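Esterase (Sinorhizobium meliloti 1021, PDB 4TX1) is a carbohydrate acetylesterase of the SGNH hydrolase family, which probably hydrolyses acetyl and aryl esters. Local coordinates at residues A[124-129]-A[139-144]. Sequence-based numbering, arbitrary orientation.
Sequences NLVRRH and PEILIV
Val126 and Ile141 meet tip to tip where the end of helix 112-127 lies on strand 140-145. On Ile141, CB points at the helix and carries CG1 anti to the carbonyl carbon (chi1 -62°). Ile141 CG1 comes within 4.1 Å of Val126 CG1. An extended chi2 of 173° then pushes CD1 on to meet two helix residues: Ile141 CD1 rests 3.8 Å from both Val126 CB and Val126 CG1, and 3.8 Å from Arg127 NE, set obliquely to the guanidinium. Val126 CG1 also touches the proline ring, 3.9 Å from Pro139 CG, and Ile95 of the neighbouring strand 94-98 packs against both Val126 and Pro139.

Arg127 bends at chi2 (-119°), and its head reaches the residue just before strand 140-145 through water. One water, at the guanidinium edge, accepts from Arg127 NH2 at 3.0 Å and donates to Pro139 O at 2.7 Å; a second, also in plane, donates to Pro139 O but takes only a weak bond from Arg127 NE. Arg127 NH1 hydrogen-bonds directly to Leu182 O, which ties the head to the end of helix 171-182.

Helix 112-127 here crosses over between the adjacent parallel strands 94-98 and 140-145, a beta-alpha-beta unit of the three-layer alpha/beta/alpha SGNH hydrolase fold.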
ATOM      1  N   ASN A 124       5.384 -21.226  -0.232  1.00 13.79           N
ATOM      2  CA  ASN A 124       6.708 -20.554  -0.242  1.00 15.77           C
ATOM      3  C   ASN A 124       6.869 -19.488   0.862  1.00 15.57           C
ATOM      4  O   ASN A 124       7.961 -19.332   1.406  1.00 14.62           O
ATOM      5  CB  ASN A 124       6.951 -19.928  -1.625  1.00 17.30           C
ATOM      6  CG  ASN A 124       7.266 -21.007  -2.680  1.00 25.04           C
ATOM      7  OD1 ASN A 124       8.057 -21.958  -2.395  1.00 31.58           O
ATOM      8  ND2 ASN A 124       6.637 -20.914  -3.843  1.00 25.80           N
ATOM      9  N   LEU A 125       5.766 -18.782   1.196  1.00 13.45           N
ATOM     10  CA  LEU A 125       5.786 -17.825   2.304  1.00 12.76           C
ATOM     11  C   LEU A 125       6.109 -18.520   3.607  1.00 12.79           C
ATOM     12  O   LEU A 125       6.798 -17.957   4.465  1.00 14.15           O
ATOM     13  CB  LEU A 125       4.454 -17.016   2.380  1.00 11.22           C
ATOM     14  CG  LEU A 125       4.330 -16.006   1.239  1.00 13.47           C
ATOM     15  CD1 LEU A 125       2.845 -15.537   1.245  1.00 11.76           C
ATOM     16  CD2 LEU A 125       5.297 -14.822   1.416  1.00 13.36           C
ATOM     17  N   VAL A 126       5.594 -19.735   3.822  1.00 12.66           N
ATOM     18  CA  VAL A 126       5.869 -20.474   5.028  1.00 11.59           C
ATOM     19  C   VAL A 126       7.382 -20.874   5.021  1.00 12.00           C
ATOM     20  O   VAL A 126       8.092 -20.677   6.059  1.00 15.09           O
ATOM     21  CB  VAL A 126       4.996 -21.741   5.167  1.00 12.81           C
ATOM     22  CG1 VAL A 126       5.443 -22.527   6.383  1.00 13.54           C
ATOM     23  CG2 VAL A 126       3.504 -21.348   5.302  1.00 12.89           C
ATOM     24  N   ARG A 127       7.809 -21.398   3.901  1.00 14.24           N
ATOM     25  CA  ARG A 127       9.123 -21.973   3.823  1.00 16.53           C
ATOM     26  C   ARG A 127      10.199 -20.927   3.924  1.00 17.79           C
ATOM     27  O   ARG A 127      11.301 -21.218   4.306  1.00 18.53           O
ATOM     28  CB  ARG A 127       9.240 -22.748   2.551  1.00 20.00           C
ATOM     29  CG  ARG A 127       8.249 -23.889   2.508  1.00 20.00           C
ATOM     30  CD  ARG A 127       8.963 -25.175   2.411  1.00 20.00           C
ATOM     31  NE  ARG A 127       8.192 -26.362   2.713  1.00 20.00           N
ATOM     32  CZ  ARG A 127       7.830 -27.222   1.794  1.00 20.00           C
ATOM     33  NH1 ARG A 127       8.078 -26.978   0.535  1.00 20.00           N
ATOM     34  NH2 ARG A 127       7.208 -28.315   2.136  1.00 20.00           N
ATOM     35  N   ARG A 128       9.862 -19.712   3.565  1.00 14.62           N
ATOM     36  CA  ARG A 128      10.851 -18.601   3.643  1.00 16.01           C
ATOM     37  C   ARG A 128      10.652 -17.605   4.735  1.00 15.11           C
ATOM     38  O   ARG A 128      11.338 -16.599   4.710  1.00 15.30           O
ATOM     39  CB  ARG A 128      10.930 -17.849   2.329  1.00 17.97           C
ATOM     40  CG  ARG A 128      11.200 -18.723   1.085  1.00 23.02           C
ATOM     41  CD  ARG A 128      12.505 -19.464   1.187  1.00 25.98           C
ATOM     42  NE  ARG A 128      13.679 -18.808   0.560  1.00 32.35           N
ATOM     43  CZ  ARG A 128      14.968 -18.884   0.998  1.00 38.47           C
ATOM     44  NH1 ARG A 128      15.252 -19.514   2.162  1.00 43.42           N
ATOM     45  NH2 ARG A 128      15.970 -18.195   0.354  1.00 29.08           N
ATOM     46  N   HIS A 129       9.715 -17.852   5.633  1.00 14.46           N
ATOM     47  CA  HIS A 129       9.400 -16.918   6.677  1.00 14.20           C
ATOM     48  C   HIS A 129      10.577 -16.683   7.589  1.00 14.98           C
ATOM     49  O   HIS A 129      11.243 -17.661   7.980  1.00 15.92           O
ATOM     50  CB  HIS A 129       8.160 -17.384   7.500  1.00 13.04           C
ATOM     51  CG  HIS A 129       7.657 -16.299   8.395  1.00 13.94           C
ATOM     52  ND1 HIS A 129       6.934 -15.231   7.915  1.00 12.03           N
ATOM     53  CD2 HIS A 129       7.898 -16.026   9.704  1.00 14.46           C
ATOM     54  CE1 HIS A 129       6.724 -14.367   8.892  1.00 11.68           C
ATOM     55  NE2 HIS A 129       7.328 -14.799   9.988  1.00 14.13           N
ATOM     56  N   PRO A 139       8.248 -25.825   9.603  1.00 29.26           N
ATOM     57  CA  PRO A 139       6.983 -26.475   9.872  1.00 23.18           C
ATOM     58  C   PRO A 139       6.606 -27.407   8.728  1.00 18.38           C
ATOM     59  O   PRO A 139       6.998 -27.199   7.577  1.00 21.84           O
ATOM     60  CB  PRO A 139       5.983 -25.333   9.970  1.00 24.01           C
ATOM     61  CG  PRO A 139       6.717 -24.084   9.752  1.00 25.40           C
ATOM     62  CD  PRO A 139       8.170 -24.382   9.900  1.00 27.54           C
ATOM     63  N   GLU A 140       5.837 -28.438   9.060  1.00 19.31           N
ATOM     64  CA  GLU A 140       5.198 -29.238   8.053  1.00 19.82           C
ATOM     65  C   GLU A 140       4.008 -28.445   7.484  1.00 16.59           C
ATOM     66  O   GLU A 140       3.486 -27.554   8.144  1.00 17.60           O
ATOM     67  CB  GLU A 140       4.656 -30.521   8.691  1.00 23.23           C
ATOM     68  CG  GLU A 140       5.759 -31.388   9.260  1.00 29.68           C
ATOM     69  CD  GLU A 140       6.615 -31.984   8.168  1.00 31.91           C
ATOM     70  OE1 GLU A 140       6.067 -32.377   7.096  1.00 33.04           O
ATOM     71  OE2 GLU A 140       7.856 -32.067   8.383  1.00 47.30           O
ATOM     72  N   ILE A 141       3.626 -28.783   6.277  1.00 15.37           N
ATOM     73  CA  ILE A 141       2.489 -28.111   5.600  1.00 16.05           C
ATOM     74  C   ILE A 141       1.509 -29.128   5.041  1.00 18.55           C
ATOM     75  O   ILE A 141       1.907 -30.072   4.309  1.00 19.95           O
ATOM     76  CB  ILE A 141       3.036 -27.242   4.464  1.00 15.53           C
ATOM     77  CG1 ILE A 141       3.970 -26.145   5.002  1.00 17.33           C
ATOM     78  CG2 ILE A 141       1.884 -26.482   3.780  1.00 16.49           C
ATOM     79  CD1 ILE A 141       4.684 -25.340   3.893  1.00 17.35           C
ATOM     80  N   LEU A 142       0.242 -28.931   5.352  1.00 15.98           N
ATOM     81  CA  LEU A 142      -0.865 -29.733   4.842  1.00 16.26           C
ATOM     82  C   LEU A 142      -1.756 -28.862   3.947  1.00 15.59           C
ATOM     83  O   LEU A 142      -2.381 -27.902   4.489  1.00 16.52           O
ATOM     84  CB  LEU A 142      -1.661 -30.270   5.968  1.00 16.60           C
ATOM     85  CG  LEU A 142      -2.646 -31.408   5.831  1.00 20.03           C
ATOM     86  CD1 LEU A 142      -3.682 -31.640   6.913  1.00 20.17           C
ATOM     87  CD2 LEU A 142      -2.651 -32.218   4.509  1.00 18.49           C
ATOM     88  N   ILE A 143      -1.915 -29.272   2.705  1.00 15.15           N
ATOM     89  CA  ILE A 143      -2.770 -28.611   1.727  1.00 14.80           C
ATOM     90  C   ILE A 143      -4.110 -29.357   1.715  1.00 18.86           C
ATOM     91  O   ILE A 143      -4.172 -30.531   1.379  1.00 19.02           O
ATOM     92  CB  ILE A 143      -2.192 -28.559   0.337  1.00 14.98           C
ATOM     93  CG1 ILE A 143      -0.887 -27.754   0.396  1.00 14.92           C
ATOM     94  CG2 ILE A 143      -3.183 -27.972  -0.674  1.00 14.86           C
ATOM     95  CD1 ILE A 143      -0.003 -27.818  -0.824  1.00 15.32           C
ATOM     96  N   VAL A 144      -5.182 -28.658   2.039  1.00 15.16           N
ATOM     97  CA  VAL A 144      -6.506 -29.258   2.009  1.00 14.79           C
ATOM     98  C   VAL A 144      -7.337 -28.644   0.885  1.00 16.61           C
ATOM     99  O   VAL A 144      -7.527 -27.376   0.772  1.00 16.53           O
ATOM    100  CB  VAL A 144      -7.200 -29.129   3.355  1.00 14.13           C
ATOM    101  CG1 VAL A 144      -8.559 -29.837   3.280  1.00 15.04           C
ATOM    102  CG2 VAL A 144      -6.361 -29.620   4.520  1.00 14.65           C
TER
HETATM  103  O   HOH W   1       8.217 -25.428   6.050  1.00 32.60           O
HETATM  104  O   HOH W   2       7.318 -28.371   5.136  1.00 40.98           O